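Local coordinates for protein glycosyl hydrolase, BNR repeat (Ralstonia eutropha, PDB 3B7F) that probably acts as a glycoside hydrolase, folded as a seven-bladed beta-propeller with BNR repeats, although its natural substrate is not established, at residues Leu26-Lys31 / Ile385-Ser390; Trp131-Ser136 / Ala148-Val153; Arg274-Ile279 / Val295-Gly300; His286-Arg291 / Ala348-Pro353. All blocks are in the same frame, centred on the assembly; numbering follows the deposited sequence.

The four contacts are spread round one seven-bladed propeller. Contact 1 joins the two ends of the chain in a single sheet, so every other contact falls between its two segments in sequence. Contact 2 comes first, between strands 131-136 and 151-152 of another blade; contacts 3 and 4 follow and interleave, since both draw on the blade built round strands 282-285 and 293-297. Contact 2 lies across the chain's centre from both of them, with centres 33 and 29 Å away. Contacts 1 and 4 have centres 21 Å apart yet meet through S390 OG and A348 O, 2.7 Å apart and probably hydrogen-bonded. Ring closure, blade construction and blade-to-blade joining are thus each represented.

Contact 1. Residues Leu26-Lys31 / Ile385-Ser390; sequences LVATIK and IYAVQS
Strands 26-29 and 385-390 run antiparallel, with short axes 4.6 Å apart at an angle of 164°. L26 with Q389 and A28 with A387 form hydrogen-bonded pairs; L26 N meets Q389 O at 2.8 Å. At A28 the pattern breaks into a classic beta bulge: Y386 and A387 both face A28, and A28 O accepts from Y386 N at 2.9 Å and from A387 N at 3.3 Å, both donors coming from the same face of the carbonyl plane. The extra residue shifts the pairing, and T29 then lies opposite I385.

V27, T29, I385 and V388 share one face of the sheet, their beta-branched side chains suiting extended backbone. V27 holds CG1 anti to its backbone N (chi1 -175°), and this methyl lies 4.1 Å from I385 CG2. On the other face two alanines let the strands meet CB against CB, A28 CB lying 3.9 Å from A387 CB. The Y386 ring extends beside the chain at 29-30, its CE2 3.8 Å from I30 CB. T29 OG1 receives K31 N in an ST turn and is also bonded to G32 O.

Strand 385-391 is an outermost strand of a four-stranded blade whose other three strands come from the N-terminal part of the chain (24-29, 32-38 and 45-51), the propeller's "Velcro" closure. I365 of strand 365-368 meets V27, I385 and V388, while I60 and I57 of strand 56-62 meet L26 and A28.

Contact 2. Residues Trp131-Ser136 / Ala148-Val153; sequences WYAGTS and ASWEPV. With EDO (1,2-ethanediol), chain Q.
S149 O, just ahead of the W150 that packs against W131 and A133, is gripped twice: O1 of a 1,2-ethanediol, probably from the crystallisation liquor, donates to it at 3.0 Å, and so does the hydroxyl of S143. The diol's other oxygen makes a weak bond to E151 OE2. S149 OG in turn bonds to D145, so that this serine serves the turn through both its backbone and its side chain.

W150 carries the contact with strand 131-136. Its CG stands anti to the carbonyl carbon (chi1 -65°), and the six-membered ring reaches the strand with its outer corner. W150 CZ3 lies 3.4 Å from A133 CB, and W150 CH2 lies 3.5 Å from W131 CB; both meetings are oblique to the ring. Between them the backbone of Y132 comes up to the indole edge, Y132 C being 3.6 Å from W150 CZ3. Alanine suits position 133, since its single methyl is small enough for the indole to close directly onto the strand. Farther on, V153 CG2 approaches the rim of the tyrosine ring near its plane, 4.1 Å from Y132 CE1.

The sequence STDHGASW ending in W150 is an Asp box, the hallmark of BNR repeats, here linking strand 139-143 to strand 151-152. Strand 139-143 separates the two segments in the blade's sheet; W150 reaches past it to L120 of strand 116-122 in its own blade, and touches L71 of strand 70-75 in the preceding blade.

Contact 3. Residues Arg274-Ile279 / Val295-Gly300; sequences REVGDI and VFPMDG. With EDO (1,2-ethanediol), chain N; EDO (1,2-ethanediol), chain M.
The segments 274-279 and 295-300 meet nearly crosswise, their touching parts 82° apart, and one backbone bond joins them: M298 N to I279 O, 2.9 Å and almost straight at 170°. P297 CA makes a CH···O contact with the same oxygen, I279 O, at 3.3 Å.

A water sits beside this bond. It accepts from I279 N at 3.0 Å and lies within bonding distance of the oxygens of V276 and M298, which compete with further acceptors for its protons. V276 O also receives O2 of a 1,2-ethanediol at 2.9 Å.

Apolar contacts flank the polar ones: V276 with P297, and I279 with G300. V276 turns CG1 anti to its backbone N (chi1 177°), placing that methyl 3.8 Å from P297 CB, part of a rigid pyrrolidine ring whose fixed shape suits a packing surface. I279 lays CG2 over G300 CA at 3.9 Å; glycine suits this spot because a CB there would run into the methyl. G277, with positive phi, lets the loop turn between V276 and D278, whose carboxylate is salt-bridged to R267.

The arrangement is that of a propeller's blade-to-blade connection: the loop leading into strand 282-285 settles on the end of strand 293-297, on the face that in sialidase-like propellers usually carries the active site.

Contact 4. Residues His286-Arg291 / Ala348-Pro353; sequences HQRDPR and ADAHAP. With EDO (1,2-ethanediol), chain H.
R288 presents the edge of its guanidinium to two successive carbonyls of the facing loop. NH2 of R288 donates to H351 O at 3.0 Å, nearly straight at 173° and with the oxygen in the guanidinium plane, while NH1 of R288 reaches A350 O at 3.1 Å along a more bent path. Both nitrogens stand above the planes of the carbonyls they meet. The bend at chi3 (-62°) sets NE off the line of the chain, and arginine suits the place because its forked end can hold both oxygens together.

H286 lies against the flat side of this group, its CE1 3.7 Å above the guanidinium plane and toward the rim. Its ring edge is also engaged, as H286 ND1 accepts from R288 N, which lies close to the imidazole plane. The two loops each follow the first strand of their sheet, 282-285 and 346-348, so the contact bridges neighbouring blades of the propeller. Beside the arginine, Q287 CG rests on A350 CB at 3.8 Å, and a water links Q287 N to D349 O. The carboxylate of D349 shapes its own loop: OD1 receives H351 N from above its plane in an Asx turn, while OD2 is bound by Y357 and by R42 in a salt bridge.

Contact 1. Residues Leu26-Lys31 / Ile385-Ser390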
loop_
_atom_site.group_PDB
_atom_site.type_symbol
_atom_site.label_atom_id
_atom_site.label_comp_id
_atom_site.label_asym_id
_atom_site.label_seq_id
_atom_site.Cartn_x
_atom_site.Cartn_y
_atom_site.Cartn_z
ATOM N N LEU A 26 1.945 12.534 -2.473
ATOM C CA LEU A 26 3.253 12.133 -2.980
ATOM C C LEU A 26 2.942 11.083 -4.017
ATOM O O LEU A 26 2.486 9.998 -3.644
ATOM C CB LEU A 26 4.087 11.535 -1.842
ATOM C CG LEU A 26 4.068 12.239 -0.480
ATOM C CD1 LEU A 26 4.995 11.452 0.521
ATOM C CD2 LEU A 26 4.465 13.696 -0.605
ATOM N N VAL A 27 3.204 11.399 -5.300
ATOM C CA VAL A 27 2.779 10.603 -6.414
ATOM C C VAL A 27 3.953 9.950 -7.131
ATOM O O VAL A 27 4.772 10.647 -7.741
ATOM C CB VAL A 27 1.996 11.474 -7.450
ATOM C CG1 VAL A 27 1.452 10.597 -8.574
ATOM C CG2 VAL A 27 0.880 12.279 -6.774
ATOM N N ALA A 28 4.001 8.619 -7.079
ATOM C CA ALA A 28 5.049 7.820 -7.692
ATOM C C ALA A 28 4.553 7.316 -9.025
ATOM O O ALA A 28 3.467 6.730 -9.092
ATOM C CB ALA A 28 5.418 6.632 -6.780
ATOM N N THR A 29 5.322 7.564 -10.090
ATOM C CA THR A 29 4.958 7.097 -11.420
ATOM C C THR A 29 6.135 6.411 -12.071
ATOM O O THR A 29 7.290 6.519 -11.629
ATOM C CB THR A 29 4.474 8.237 -12.376
ATOM O OG1 THR A 29 5.597 8.859 -13.001
ATOM C CG2 THR A 29 3.608 9.266 -11.654
ATOM N N ILE A 30 5.815 5.724 -13.159
ATOM C CA ILE A 30 6.773 5.010 -13.960
ATOM C C ILE A 30 7.893 5.898 -14.543
ATOM O O ILE A 30 8.953 5.359 -14.890
ATOM C CB ILE A 30 6.035 4.244 -15.087
ATOM C CG1 ILE A 30 6.901 3.105 -15.654
ATOM C CG2 ILE A 30 5.542 5.248 -16.165
ATOM C CD1 ILE A 30 6.105 2.063 -16.498
ATOM N N LYS A 31 7.668 7.222 -14.644
ATOM C CA LYS A 31 8.679 8.161 -15.164
ATOM C C LYS A 31 8.974 9.361 -14.275
ATOM O O LYS A 31 9.469 10.376 -14.774
ATOM C CB LYS A 31 8.297 8.642 -16.593
ATOM C CG LYS A 31 8.319 7.549 -17.655
ATOM C CD LYS A 31 9.731 7.072 -18.005
ATOM C CE LYS A 31 9.644 5.935 -18.995
ATOM N NZ LYS A 31 10.975 5.398 -19.258
ATOM N N ILE A 385 0.643 5.834 -12.916
ATOM C CA ILE A 385 0.767 5.970 -11.458
ATOM C C ILE A 385 0.804 4.621 -10.697
ATOM O O ILE A 385 -0.113 3.783 -10.800
ATOM C CB ILE A 385 -0.362 6.895 -10.877
ATOM C CG1 ILE A 385 -0.307 8.302 -11.506
ATOM C CG2 ILE A 385 -0.269 6.988 -9.360
ATOM C CD1 ILE A 385 -1.678 9.167 -11.395
ATOM N N TYR A 386 1.883 4.444 -9.937
ATOM C CA TYR A 386 2.116 3.284 -9.048
ATOM C C TYR A 386 1.587 3.536 -7.620
ATOM O O TYR A 386 0.916 2.677 -7.064
ATOM C CB TYR A 386 3.611 2.900 -8.953
ATOM C CG TYR A 386 4.194 2.221 -10.167
ATOM C CD1 TYR A 386 3.700 1.004 -10.596
ATOM C CD2 TYR A 386 5.271 2.743 -10.851
ATOM C CE1 TYR A 386 4.230 0.350 -11.711
ATOM C CE2 TYR A 386 5.819 2.078 -11.974
ATOM C CZ TYR A 386 5.281 0.890 -12.400
ATOM O OH TYR A 386 5.773 0.181 -13.490
ATOM N N ALA A 387 1.830 4.730 -7.078
ATOM C CA ALA A 387 1.468 5.047 -5.707
ATOM C C ALA A 387 1.076 6.495 -5.487
ATOM O O ALA A 387 1.606 7.393 -6.130
ATOM C CB ALA A 387 2.647 4.711 -4.774
ATOM N N VAL A 388 0.158 6.694 -4.534
ATOM C CA VAL A 388 -0.306 8.008 -4.109
ATOM C C VAL A 388 -0.374 7.865 -2.607
ATOM O O VAL A 388 -0.940 6.906 -2.121
ATOM C CB VAL A 388 -1.661 8.413 -4.690
ATOM C CG1 VAL A 388 -2.045 9.808 -4.203
ATOM C CG2 VAL A 388 -1.639 8.356 -6.229
ATOM N N GLN A 389 0.252 8.801 -1.901
ATOM C CA GLN A 389 0.357 8.797 -0.471
ATOM C C GLN A 389 0.128 10.197 0.110
ATOM O O GLN A 389 0.701 11.165 -0.358
ATOM C CB GLN A 389 1.758 8.316 -0.146
ATOM C CG GLN A 389 2.097 8.152 1.293
ATOM C CD GLN A 389 1.416 6.972 1.965
ATOM O OE1 GLN A 389 1.504 5.843 1.496
ATOM N NE2 GLN A 389 0.788 7.233 3.104
ATOM N N SER A 390 -0.703 10.296 1.138
ATOM C CA SER A 390 -0.896 11.568 1.835
ATOM C C SER A 390 0.324 11.908 2.718
ATOM O O SER A 390 1.085 11.021 3.140
ATOM C CB SER A 390 -2.168 11.563 2.669
ATOM O OG SER A 390 -2.179 10.496 3.592
#

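Contact 2. Residues Trp131-Ser136 / Ala148-Val153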
loop_
_atom_site.group_PDB
_atom_site.type_symbol
_atom_site.label_atom_id
_atom_site.label_comp_id
_atom_site.label_asym_id
_atom_site.label_seq_id
_atom_site.Cartn_x
_atom_site.Cartn_y
_atom_site.Cartn_z
ATOM N N TRP A 131 13.163 2.054 9.620
ATOM C CA TRP A 131 12.216 1.796 8.529
ATOM C C TRP A 131 12.334 0.354 8.082
ATOM O O TRP A 131 13.352 -0.300 8.345
ATOM C CB TRP A 131 12.535 2.631 7.291
ATOM C CG TRP A 131 12.297 4.098 7.403
ATOM C CD1 TRP A 131 13.041 4.986 8.094
ATOM C CD2 TRP A 131 11.272 4.853 6.736
ATOM N NE1 TRP A 131 12.521 6.249 7.948
ATOM C CE2 TRP A 131 11.431 6.193 7.120
ATOM C CE3 TRP A 131 10.216 4.517 5.868
ATOM C CZ2 TRP A 131 10.591 7.214 6.647
ATOM C CZ3 TRP A 131 9.377 5.527 5.414
ATOM C CH2 TRP A 131 9.567 6.847 5.805
ATOM N N TYR A 132 11.292 -0.132 7.409
ATOM C CA TYR A 132 11.314 -1.426 6.727
ATOM C C TYR A 132 11.102 -1.181 5.245
ATOM O O TYR A 132 10.455 -0.229 4.867
ATOM C CB TYR A 132 10.241 -2.381 7.238
ATOM C CG TYR A 132 10.495 -2.843 8.641
ATOM C CD1 TYR A 132 11.271 -3.972 8.898
ATOM C CD2 TYR A 132 9.987 -2.134 9.715
ATOM C CE1 TYR A 132 11.522 -4.376 10.176
ATOM C CE2 TYR A 132 10.229 -2.525 10.986
ATOM C CZ TYR A 132 10.994 -3.644 11.227
ATOM O OH TYR A 132 11.203 -4.015 12.538
ATOM N N ALA A 133 11.695 -2.038 4.426
ATOM C CA ALA A 133 11.551 -2.024 2.991
ATOM C C ALA A 133 11.164 -3.433 2.513
ATOM O O ALA A 133 11.705 -4.433 3.001
ATOM C CB ALA A 133 12.828 -1.587 2.321
ATOM N N GLY A 134 10.217 -3.477 1.572
ATOM C CA GLY A 134 9.783 -4.702 0.909
ATOM C C GLY A 134 10.221 -4.631 -0.549
ATOM O O GLY A 134 10.020 -3.607 -1.193
ATOM N N THR A 135 10.794 -5.725 -1.058
ATOM C CA THR A 135 11.333 -5.811 -2.416
ATOM C C THR A 135 10.619 -6.790 -3.355
ATOM O O THR A 135 9.771 -7.566 -2.932
ATOM C CB THR A 135 12.853 -6.263 -2.389
ATOM O OG1 THR A 135 12.966 -7.562 -1.780
ATOM C CG2 THR A 135 13.751 -5.246 -1.645
ATOM N N SER A 136 10.999 -6.711 -4.637
ATOM C CA SER A 136 10.666 -7.675 -5.669
ATOM C C SER A 136 12.029 -8.250 -6.139
ATOM O O SER A 136 12.886 -7.474 -6.533
ATOM C CB SER A 136 9.960 -7.047 -6.857
ATOM O OG SER A 136 9.754 -8.012 -7.888
ATOM N N ALA A 148 19.407 5.555 5.048
ATOM C CA ALA A 148 20.700 5.707 4.373
ATOM C C ALA A 148 21.278 4.340 4.010
ATOM O O ALA A 148 21.755 4.154 2.886
ATOM C CB ALA A 148 21.691 6.526 5.232
ATOM N N SER A 149 21.205 3.399 4.956
ATOM C CA SER A 149 21.733 2.043 4.802
ATOM C C SER A 149 20.673 1.037 5.206
ATOM O O SER A 149 19.895 1.273 6.135
ATOM C CB SER A 149 23.012 1.832 5.631
ATOM O OG SER A 149 22.761 1.993 7.010
ATOM N N TRP A 150 20.655 -0.079 4.490
ATOM C CA TRP A 150 19.688 -1.136 4.670
ATOM C C TRP A 150 20.388 -2.467 4.828
ATOM O O TRP A 150 21.402 -2.694 4.168
ATOM C CB TRP A 150 18.789 -1.186 3.441
ATOM C CG TRP A 150 17.954 0.064 3.283
ATOM C CD1 TRP A 150 18.315 1.231 2.660
ATOM C CD2 TRP A 150 16.633 0.264 3.772
ATOM N NE1 TRP A 150 17.302 2.136 2.738
ATOM C CE2 TRP A 150 16.262 1.580 3.433
ATOM C CE3 TRP A 150 15.734 -0.532 4.505
ATOM C CZ2 TRP A 150 15.025 2.109 3.761
ATOM C CZ3 TRP A 150 14.523 -0.006 4.856
ATOM C CH2 TRP A 150 14.169 1.305 4.475
ATOM N N GLU A 151 19.855 -3.326 5.705
ATOM C CA GLU A 151 20.356 -4.681 5.890
ATOM C C GLU A 151 19.152 -5.641 5.783
ATOM O O GLU A 151 18.012 -5.240 6.089
ATOM C CB GLU A 151 21.034 -4.834 7.259
ATOM C CG GLU A 151 20.036 -4.921 8.433
ATOM C CD GLU A 151 20.641 -4.754 9.816
ATOM O OE1 GLU A 151 21.885 -4.926 9.978
ATOM O OE2 GLU A 151 19.827 -4.444 10.736
ATOM N N PRO A 152 19.382 -6.896 5.352
ATOM C CA PRO A 152 18.283 -7.860 5.353
ATOM C C PRO A 152 17.718 -8.166 6.748
ATOM O O PRO A 152 18.463 -8.122 7.718
ATOM C CB PRO A 152 18.922 -9.139 4.804
ATOM C CG PRO A 152 20.272 -8.821 4.387
ATOM C CD PRO A 152 20.634 -7.463 4.823
ATOM N N VAL A 153 16.406 -8.396 6.856
ATOM C CA VAL A 153 15.833 -8.900 8.108
ATOM C C VAL A 153 15.996 -10.402 7.901
ATOM O O VAL A 153 15.146 -11.044 7.276
ATOM C CB VAL A 153 14.375 -8.485 8.370
ATOM C CG1 VAL A 153 13.810 -9.204 9.619
ATOM C CG2 VAL A 153 14.283 -6.974 8.516
HETATM C C1 EDO Q . 21.362 -0.131 8.709
HETATM O O1 EDO Q . 20.596 1.045 9.019
HETATM C C2 EDO Q . 20.823 -1.366 9.407
HETATM O O2 EDO Q . 20.548 -1.080 10.785
#

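Contact 3. Residues Arg274-Ile279 / Val295-Gly300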
loop_
_atom_site.group_PDB
_atom_site.type_symbol
_atom_site.label_atom_id
_atom_site.label_comp_id
_atom_site.label_asym_id
_atom_site.label_seq_id
_atom_site.Cartn_x
_atom_site.Cartn_y
_atom_site.Cartn_z
ATOM N N ARG A 274 -23.243 -8.544 -6.672
ATOM C CA ARG A 274 -22.780 -9.619 -7.525
ATOM C C ARG A 274 -22.113 -9.100 -8.795
ATOM O O ARG A 274 -21.055 -9.627 -9.198
ATOM C CB ARG A 274 -23.930 -10.531 -7.932
ATOM C CG ARG A 274 -23.476 -11.836 -8.574
ATOM C CD ARG A 274 -24.373 -12.302 -9.706
ATOM N NE ARG A 274 -24.357 -11.382 -10.842
ATOM C CZ ARG A 274 -23.339 -11.223 -11.689
ATOM N NH1 ARG A 274 -22.215 -11.936 -11.589
ATOM N NH2 ARG A 274 -23.434 -10.332 -12.659
ATOM N N GLU A 275 -22.701 -8.082 -9.421
ATOM C CA GLU A 275 -22.139 -7.596 -10.710
ATOM C C GLU A 275 -20.852 -6.800 -10.553
ATOM O O GLU A 275 -20.153 -6.642 -11.515
ATOM C CB GLU A 275 -23.147 -6.808 -11.581
ATOM C CG GLU A 275 -23.466 -5.355 -11.158
ATOM C CD GLU A 275 -24.319 -5.238 -9.920
ATOM O OE1 GLU A 275 -24.622 -6.270 -9.233
ATOM O OE2 GLU A 275 -24.715 -4.086 -9.650
ATOM N N VAL A 276 -20.570 -6.301 -9.355
ATOM C CA VAL A 276 -19.353 -5.536 -9.072
ATOM C C VAL A 276 -18.235 -6.450 -8.547
ATOM O O VAL A 276 -17.094 -6.330 -8.980
ATOM C CB VAL A 276 -19.652 -4.364 -8.103
ATOM C CG1 VAL A 276 -18.382 -3.609 -7.741
ATOM C CG2 VAL A 276 -20.679 -3.402 -8.735
ATOM N N GLY A 277 -18.569 -7.395 -7.663
ATOM C CA GLY A 277 -17.582 -8.269 -7.064
ATOM C C GLY A 277 -16.742 -7.565 -5.996
ATOM O O GLY A 277 -16.959 -6.383 -5.683
ATOM N N ASP A 278 -15.781 -8.296 -5.436
ATOM C CA ASP A 278 -14.926 -7.765 -4.365
ATOM C C ASP A 278 -13.453 -7.963 -4.643
ATOM O O ASP A 278 -12.631 -8.134 -3.729
ATOM C CB ASP A 278 -15.361 -8.326 -3.006
ATOM C CG ASP A 278 -15.085 -9.793 -2.848
ATOM O OD1 ASP A 278 -14.985 -10.476 -3.869
ATOM O OD2 ASP A 278 -14.883 -10.242 -1.695
ATOM N N ILE A 279 -13.110 -7.885 -5.933
ATOM C CA ILE A 279 -11.730 -7.996 -6.387
ATOM C C ILE A 279 -11.276 -6.590 -6.689
ATOM O O ILE A 279 -12.075 -5.740 -7.082
ATOM C CB ILE A 279 -11.566 -8.942 -7.606
ATOM C CG1 ILE A 279 -12.369 -10.231 -7.375
ATOM C CG2 ILE A 279 -10.066 -9.213 -7.879
ATOM C CD1 ILE A 279 -12.253 -10.795 -5.969
ATOM N N VAL A 295 -12.455 0.771 -1.009
ATOM C CA VAL A 295 -11.839 -0.100 -2.004
ATOM C C VAL A 295 -12.097 0.476 -3.429
ATOM O O VAL A 295 -12.869 1.397 -3.586
ATOM C CB VAL A 295 -12.320 -1.607 -1.901
ATOM C CG1 VAL A 295 -11.852 -2.218 -0.560
ATOM C CG2 VAL A 295 -13.879 -1.771 -2.117
ATOM N N PHE A 296 -11.379 -0.033 -4.431
ATOM C CA PHE A 296 -11.568 0.346 -5.829
ATOM C C PHE A 296 -11.719 -0.955 -6.665
ATOM O O PHE A 296 -10.724 -1.499 -7.168
ATOM C CB PHE A 296 -10.437 1.193 -6.384
ATOM C CG PHE A 296 -10.784 1.795 -7.736
ATOM C CD1 PHE A 296 -10.562 1.092 -8.929
ATOM C CD2 PHE A 296 -11.412 3.059 -7.805
ATOM C CE1 PHE A 296 -10.924 1.665 -10.163
ATOM C CE2 PHE A 296 -11.767 3.617 -9.018
ATOM C CZ PHE A 296 -11.520 2.931 -10.201
ATOM N N PRO A 297 -12.963 -1.444 -6.810
ATOM C CA PRO A 297 -13.177 -2.689 -7.498
ATOM C C PRO A 297 -12.830 -2.752 -8.978
ATOM O O PRO A 297 -13.046 -1.793 -9.723
ATOM C CB PRO A 297 -14.685 -2.936 -7.306
ATOM C CG PRO A 297 -15.034 -2.115 -6.099
ATOM C CD PRO A 297 -14.232 -0.918 -6.266
HETATM N N MSE A 298 -12.299 -3.911 -9.357
HETATM C CA MSE A 298 -11.914 -4.250 -10.718
HETATM C C MSE A 298 -12.415 -5.661 -11.005
HETATM O O MSE A 298 -12.828 -6.361 -10.091
HETATM C CB MSE A 298 -10.406 -4.130 -10.850
HETATM C CG MSE A 298 -9.962 -2.622 -10.804
HETATM SE SE MSE A 298 -8.115 -2.420 -11.197
HETATM C CE MSE A 298 -8.251 -2.765 -13.083
ATOM N N ASP A 299 -12.375 -6.057 -12.271
ATOM C CA ASP A 299 -12.861 -7.343 -12.754
ATOM C C ASP A 299 -11.808 -8.441 -12.571
ATOM O O ASP A 299 -10.807 -8.465 -13.260
ATOM C CB ASP A 299 -13.228 -7.166 -14.224
ATOM C CG ASP A 299 -13.939 -8.366 -14.828
ATOM O OD1 ASP A 299 -13.899 -9.471 -14.261
ATOM O OD2 ASP A 299 -14.552 -8.184 -15.910
ATOM N N GLY A 300 -12.045 -9.356 -11.636
ATOM C CA GLY A 300 -11.138 -10.469 -11.394
ATOM C C GLY A 300 -11.728 -11.782 -11.863
ATOM O O GLY A 300 -11.399 -12.808 -11.295
HETATM C C1 EDO N . -15.793 -4.286 -12.977
HETATM O O1 EDO N . -15.942 -2.880 -12.758
HETATM C C2 EDO N . -16.063 -5.017 -11.667
HETATM O O2 EDO N . -16.099 -4.075 -10.591
HETATM C C1 EDO M . -16.667 -9.521 -12.346
HETATM O O1 EDO M . -16.573 -8.142 -12.015
HETATM C C2 EDO M . -17.639 -10.173 -11.387
HETATM O O2 EDO M . -18.862 -9.456 -11.484
HETATM O O HOH W 1 -14.676 -7.314 -8.475
#

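Contact 4. Residues His286-Arg291 / Ala348-Pro353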
loop_
_atom_site.group_PDB
_atom_site.type_symbol
_atom_site.label_atom_id
_atom_site.label_comp_id
_atom_site.label_asym_id
_atom_site.label_seq_id
_atom_site.Cartn_x
_atom_site.Cartn_y
_atom_site.Cartn_z
ATOM N N HIS A 286 -10.295 4.634 7.416
ATOM C CA HIS A 286 -10.495 5.954 8.009
ATOM C C HIS A 286 -9.603 5.989 9.270
ATOM O O HIS A 286 -9.652 5.087 10.072
ATOM C CB HIS A 286 -11.974 6.118 8.342
ATOM C CG HIS A 286 -12.372 7.469 8.847
ATOM N ND1 HIS A 286 -11.953 7.976 10.056
ATOM C CD2 HIS A 286 -13.232 8.382 8.342
ATOM C CE1 HIS A 286 -12.507 9.156 10.259
ATOM N NE2 HIS A 286 -13.306 9.418 9.243
ATOM N N GLN A 287 -8.759 7.008 9.404
ATOM C CA GLN A 287 -7.836 7.154 10.551
ATOM C C GLN A 287 -8.417 6.943 11.956
ATOM O O GLN A 287 -7.783 6.320 12.796
ATOM C CB GLN A 287 -7.205 8.543 10.542
ATOM C CG GLN A 287 -5.907 8.614 9.794
ATOM C CD GLN A 287 -4.778 7.981 10.559
ATOM O OE1 GLN A 287 -4.639 8.193 11.763
ATOM N NE2 GLN A 287 -3.964 7.202 9.864
ATOM N N ARG A 288 -9.603 7.503 12.174
ATOM C CA ARG A 288 -10.305 7.458 13.443
ATOM C C ARG A 288 -11.398 6.392 13.609
ATOM O O ARG A 288 -11.629 5.969 14.730
ATOM C CB ARG A 288 -10.898 8.832 13.723
ATOM C CG ARG A 288 -9.804 9.859 13.940
ATOM C CD ARG A 288 -10.337 11.203 14.218
ATOM N NE ARG A 288 -11.125 11.770 13.123
ATOM C CZ ARG A 288 -10.623 12.303 12.009
ATOM N NH1 ARG A 288 -9.319 12.373 11.794
ATOM N NH2 ARG A 288 -11.454 12.811 11.103
ATOM N N ASP A 289 -12.002 5.927 12.517
ATOM C CA ASP A 289 -13.125 4.999 12.525
ATOM C C ASP A 289 -12.697 3.632 11.972
ATOM O O ASP A 289 -12.513 3.496 10.758
ATOM C CB ASP A 289 -14.251 5.590 11.660
ATOM C CG ASP A 289 -15.522 4.766 11.684
ATOM O OD1 ASP A 289 -15.612 3.806 12.468
ATOM O OD2 ASP A 289 -16.452 5.098 10.920
ATOM N N PRO A 290 -12.544 2.601 12.848
ATOM C CA PRO A 290 -12.195 1.280 12.308
ATOM C C PRO A 290 -13.273 0.591 11.473
ATOM O O PRO A 290 -12.984 -0.449 10.899
ATOM C CB PRO A 290 -11.852 0.458 13.562
ATOM C CG PRO A 290 -12.511 1.117 14.659
ATOM C CD PRO A 290 -12.608 2.577 14.313
ATOM N N ARG A 291 -14.482 1.160 11.416
ATOM C CA ARG A 291 -15.596 0.622 10.618
ATOM C C ARG A 291 -15.631 1.143 9.176
ATOM O O ARG A 291 -16.332 0.572 8.351
ATOM C CB ARG A 291 -16.932 0.902 11.319
ATOM C CG ARG A 291 -17.062 0.153 12.644
ATOM C CD ARG A 291 -18.275 0.520 13.531
ATOM N NE ARG A 291 -19.615 0.236 13.001
ATOM C CZ ARG A 291 -20.200 -0.970 12.906
ATOM N NH1 ARG A 291 -19.559 -2.097 13.211
ATOM N NH2 ARG A 291 -21.444 -1.060 12.432
ATOM N N ALA A 348 -5.677 8.264 2.026
ATOM C CA ALA A 348 -6.638 9.104 2.699
ATOM C C ALA A 348 -5.883 10.041 3.631
ATOM O O ALA A 348 -4.776 9.730 4.046
ATOM C CB ALA A 348 -7.697 8.228 3.449
ATOM N N ASP A 349 -6.439 11.223 3.874
ATOM C CA ASP A 349 -5.859 12.175 4.831
ATOM C C ASP A 349 -6.510 11.950 6.228
ATOM O O ASP A 349 -7.325 11.041 6.383
ATOM C CB ASP A 349 -5.950 13.615 4.313
ATOM C CG ASP A 349 -7.368 14.149 4.221
ATOM O OD1 ASP A 349 -8.191 13.895 5.124
ATOM O OD2 ASP A 349 -7.647 14.864 3.230
ATOM N N ALA A 350 -6.129 12.767 7.223
ATOM C CA ALA A 350 -6.656 12.683 8.587
ATOM C C ALA A 350 -7.435 13.944 8.955
ATOM O O ALA A 350 -7.569 14.268 10.126
ATOM C CB ALA A 350 -5.509 12.425 9.597
ATOM N N HIS A 351 -7.952 14.664 7.950
ATOM C CA HIS A 351 -8.773 15.850 8.195
ATOM C C HIS A 351 -10.166 15.421 8.595
ATOM O O HIS A 351 -10.474 14.231 8.590
ATOM C CB HIS A 351 -8.818 16.749 6.954
ATOM C CG HIS A 351 -7.587 17.570 6.758
ATOM N ND1 HIS A 351 -6.319 17.066 6.958
ATOM C CD2 HIS A 351 -7.429 18.840 6.323
ATOM C CE1 HIS A 351 -5.432 18.009 6.692
ATOM N NE2 HIS A 351 -6.080 19.091 6.290
ATOM N N ALA A 352 -10.984 16.393 8.969
ATOM C CA ALA A 352 -12.383 16.189 9.316
ATOM C C ALA A 352 -13.213 17.060 8.376
ATOM O O ALA A 352 -13.118 18.285 8.448
ATOM C CB ALA A 352 -12.644 16.565 10.767
ATOM N N PRO A 353 -13.960 16.453 7.425
ATOM C CA PRO A 353 -14.090 15.047 7.091
ATOM C C PRO A 353 -12.851 14.521 6.390
ATOM O O PRO A 353 -12.091 15.278 5.823
ATOM C CB PRO A 353 -15.272 15.000 6.131
ATOM C CG PRO A 353 -15.554 16.310 5.750
ATOM C CD PRO A 353 -14.787 17.287 6.553
HETATM C C1 EDO H . -17.517 8.690 10.052
HETATM O O1 EDO H . -16.537 7.931 10.781
HETATM C C2 EDO H . -17.500 8.395 8.543
HETATM O O2 EDO H . -17.693 7.004 8.180
HETATM O O HOH W 2 -8.050 8.371 7.057
#